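Local coordinates for protein alkaline phosphatase D (Bacillus subtilis, PDB 2YEQ) that hydrolyses phosphate esters as a secreted phosphodiesterase and alkaline phosphatase, using an active site that holds iron and calcium, at residues Leu389-Glu394 with Lys399-Glu404. Residues are numbered along the deposited sequence; the frame is centred on the assembly and turned at random.
With EDO (1,2-ethanediol), chain B.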
loop_
_atom_site.group_PDB
_atom_site.type_symbol
_atom_site.label_atom_id
_atom_site.label_comp_id
_atom_site.label_asym_id
_atom_site.label_seq_id
_atom_site.Cartn_x
_atom_site.Cartn_y
_atom_site.Cartn_z
ATOM N N LEU A 389 -11.423 1.211 17.509
ATOM C CA LEU A 389 -12.458 0.382 16.886
ATOM C C LEU A 389 -13.336 -0.257 17.965
ATOM O O LEU A 389 -12.860 -1.106 18.731
ATOM C CB LEU A 389 -11.821 -0.727 16.041
ATOM C CG LEU A 389 -10.955 -0.218 14.866
ATOM C CD1 LEU A 389 -10.381 -1.408 14.096
ATOM C CD2 LEU A 389 -11.754 0.715 13.950
ATOM N N HIS A 390 -14.607 0.149 17.994
ATOM C CA HIS A 390 -15.590 -0.353 18.970
ATOM C C HIS A 390 -16.482 -1.448 18.382
ATOM O O HIS A 390 -16.824 -1.403 17.194
ATOM C CB HIS A 390 -16.453 0.816 19.432
ATOM C CG HIS A 390 -15.746 1.763 20.339
ATOM N ND1 HIS A 390 -15.006 2.831 19.874
ATOM C CD2 HIS A 390 -15.689 1.826 21.689
ATOM C CE1 HIS A 390 -14.525 3.507 20.900
ATOM N NE2 HIS A 390 -14.918 2.913 22.013
ATOM N N VAL A 391 -16.893 -2.420 19.196
ATOM C CA VAL A 391 -17.735 -3.519 18.680
ATOM C C VAL A 391 -19.084 -3.036 18.141
ATOM O O VAL A 391 -19.693 -3.716 17.325
ATOM C CB VAL A 391 -17.952 -4.663 19.686
ATOM C CG1 VAL A 391 -16.626 -5.335 19.980
ATOM C CG2 VAL A 391 -18.669 -4.176 20.986
ATOM N N ASP A 392 -19.517 -1.865 18.585
ATOM C CA ASP A 392 -20.651 -1.185 18.001
ATOM C C ASP A 392 -20.164 0.194 17.624
ATOM O O ASP A 392 -19.826 0.997 18.493
ATOM C CB ASP A 392 -21.806 -1.098 19.012
ATOM C CG ASP A 392 -23.088 -0.590 18.381
ATOM O OD1 ASP A 392 -23.020 0.373 17.605
ATOM O OD2 ASP A 392 -24.156 -1.162 18.670
ATOM N N PHE A 393 -20.151 0.472 16.319
ATOM C CA PHE A 393 -19.582 1.710 15.789
ATOM C C PHE A 393 -20.329 2.968 16.169
ATOM O O PHE A 393 -19.817 4.062 15.950
ATOM C CB PHE A 393 -19.452 1.622 14.248
ATOM C CG PHE A 393 -18.148 1.004 13.779
ATOM C CD1 PHE A 393 -17.395 0.203 14.617
ATOM C CD2 PHE A 393 -17.671 1.252 12.496
ATOM C CE1 PHE A 393 -16.206 -0.356 14.194
ATOM C CE2 PHE A 393 -16.480 0.702 12.069
ATOM C CZ PHE A 393 -15.744 -0.102 12.918
ATOM N N GLU A 394 -21.526 2.819 16.737
ATOM C CA GLU A 394 -22.324 3.953 17.199
ATOM C C GLU A 394 -22.170 4.226 18.713
ATOM O O GLU A 394 -22.626 5.248 19.202
ATOM C CB GLU A 394 -23.798 3.700 16.854
ATOM C CG GLU A 394 -24.077 3.487 15.362
ATOM C CD GLU A 394 -24.685 4.701 14.715
ATOM O OE1 GLU A 394 -25.922 4.864 14.844
ATOM O OE2 GLU A 394 -23.924 5.491 14.101
ATOM N N LYS A 399 -17.353 -2.165 23.880
ATOM C CA LYS A 399 -16.036 -2.714 24.018
ATOM C C LYS A 399 -15.117 -2.387 22.801
ATOM O O LYS A 399 -15.517 -2.493 21.632
ATOM C CB LYS A 399 -16.168 -4.220 24.169
ATOM C CG LYS A 399 -14.880 -4.890 24.589
ATOM C CD LYS A 399 -14.753 -6.272 24.005
ATOM C CE LYS A 399 -13.351 -6.833 24.236
ATOM N NZ LYS A 399 -13.361 -8.306 24.399
ATOM N N ILE A 400 -13.882 -2.005 23.101
ATOM C CA ILE A 400 -12.874 -1.750 22.073
ATOM C C ILE A 400 -12.240 -3.067 21.650
ATOM O O ILE A 400 -11.674 -3.792 22.470
ATOM C CB ILE A 400 -11.844 -0.756 22.550
ATOM C CG1 ILE A 400 -12.498 0.616 22.671
ATOM C CG2 ILE A 400 -10.623 -0.697 21.578
ATOM C CD1 ILE A 400 -11.613 1.683 23.279
ATOM N N PHE A 401 -12.390 -3.429 20.370
ATOM C CA PHE A 401 -11.803 -4.663 19.882
ATOM C C PHE A 401 -10.444 -4.411 19.210
ATOM O O PHE A 401 -9.721 -5.350 18.884
ATOM C CB PHE A 401 -12.765 -5.453 18.966
ATOM C CG PHE A 401 -13.002 -4.840 17.610
ATOM C CD1 PHE A 401 -12.150 -5.116 16.548
ATOM C CD2 PHE A 401 -14.112 -4.044 17.380
ATOM C CE1 PHE A 401 -12.392 -4.586 15.289
ATOM C CE2 PHE A 401 -14.365 -3.516 16.127
ATOM C CZ PHE A 401 -13.497 -3.770 15.080
ATOM N N GLY A 402 -10.098 -3.160 19.000
ATOM C CA GLY A 402 -8.834 -2.868 18.332
ATOM C C GLY A 402 -8.660 -1.433 17.970
ATOM O O GLY A 402 -9.293 -0.552 18.543
ATOM N N ALA A 403 -7.809 -1.193 16.977
ATOM C CA ALA A 403 -7.491 0.151 16.525
ATOM C C ALA A 403 -7.237 0.161 15.012
ATOM O O ALA A 403 -6.849 -0.858 14.452
ATOM C CB ALA A 403 -6.239 0.677 17.235
ATOM N N GLU A 404 -7.449 1.317 14.402
ATOM C CA GLU A 404 -7.113 1.551 12.996
ATOM C C GLU A 404 -6.081 2.656 12.886
ATOM O O GLU A 404 -6.262 3.730 13.437
ATOM C CB GLU A 404 -8.354 1.966 12.174
ATOM C CG GLU A 404 -8.019 2.146 10.682
ATOM C CD GLU A 404 -9.197 2.535 9.769
ATOM O OE1 GLU A 404 -10.209 3.129 10.245
ATOM O OE2 GLU A 404 -9.045 2.296 8.536
HETATM C C1 EDO B . -19.109 6.396 17.781
HETATM O O1 EDO B . -18.966 7.524 16.890
HETATM C C2 EDO B . -17.791 5.752 18.216
HETATM O O2 EDO B . -17.545 4.426 17.679
#
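A classic beta bulge in an antiparallel hairpin brings Leu389 opposite two residues at once, Phe401 and Gly402. Leu389 N donates to Gly402 O at 3.0 Å, from above the carbonyl plane, whereas Leu389 O accepts from Phe401 N at 2.9 Å and more weakly from Gly402 N. The extra residue shifts the register by one, so that His390 pairs with Ile400, and Val391 N closes the ladder on Lys399 O at 2.8 Å, with a C=O...N angle of 168°. A bulge also redirects side chains, and here the residue concerned is Phe401. Its CG stands between the backbone N and the carbonyl carbon (chi1 71°), which lays the ring against the partner strand: Leu389 CB sits over one face, 3.9 Å from the ring centroid in a CH-pi contact. His390 O and Val391 N lie at the edge of the same ring, as does Phe393 CE1, 4.1 Å from Phe401 CE2, and Val391 CG1 packs on Phe401 CD2 at 3.8 Å. The hairpin, strands 384-390 and 400-406, belongs to the seven-stranded mixed sheet of the calcineurin-like phosphatase domain; strand 374-378 runs beside 400-406, and helix 356-368 covers Phe401 and Phe393 through Ile366 and Ile363. Cutting Phe401 back to an alanine would probably leave Leu389 CB and Val391 CG1 without their aromatic neighbour and open a gap beneath that helix. On the far side of the shift, His390 and Ile400 form a non-hydrogen-bonded pair with both side chains on one face, and Ile400 CG1 lies over the imidazole toward its rim, 3.7 Å from its centroid. Farther along, Leu389 CD2 rests on Glu404 CB at 4.0 Å, while the Glu404 carboxylate reaches Thr378 OG1 and the backbone N atoms of Phe334 and Ala335.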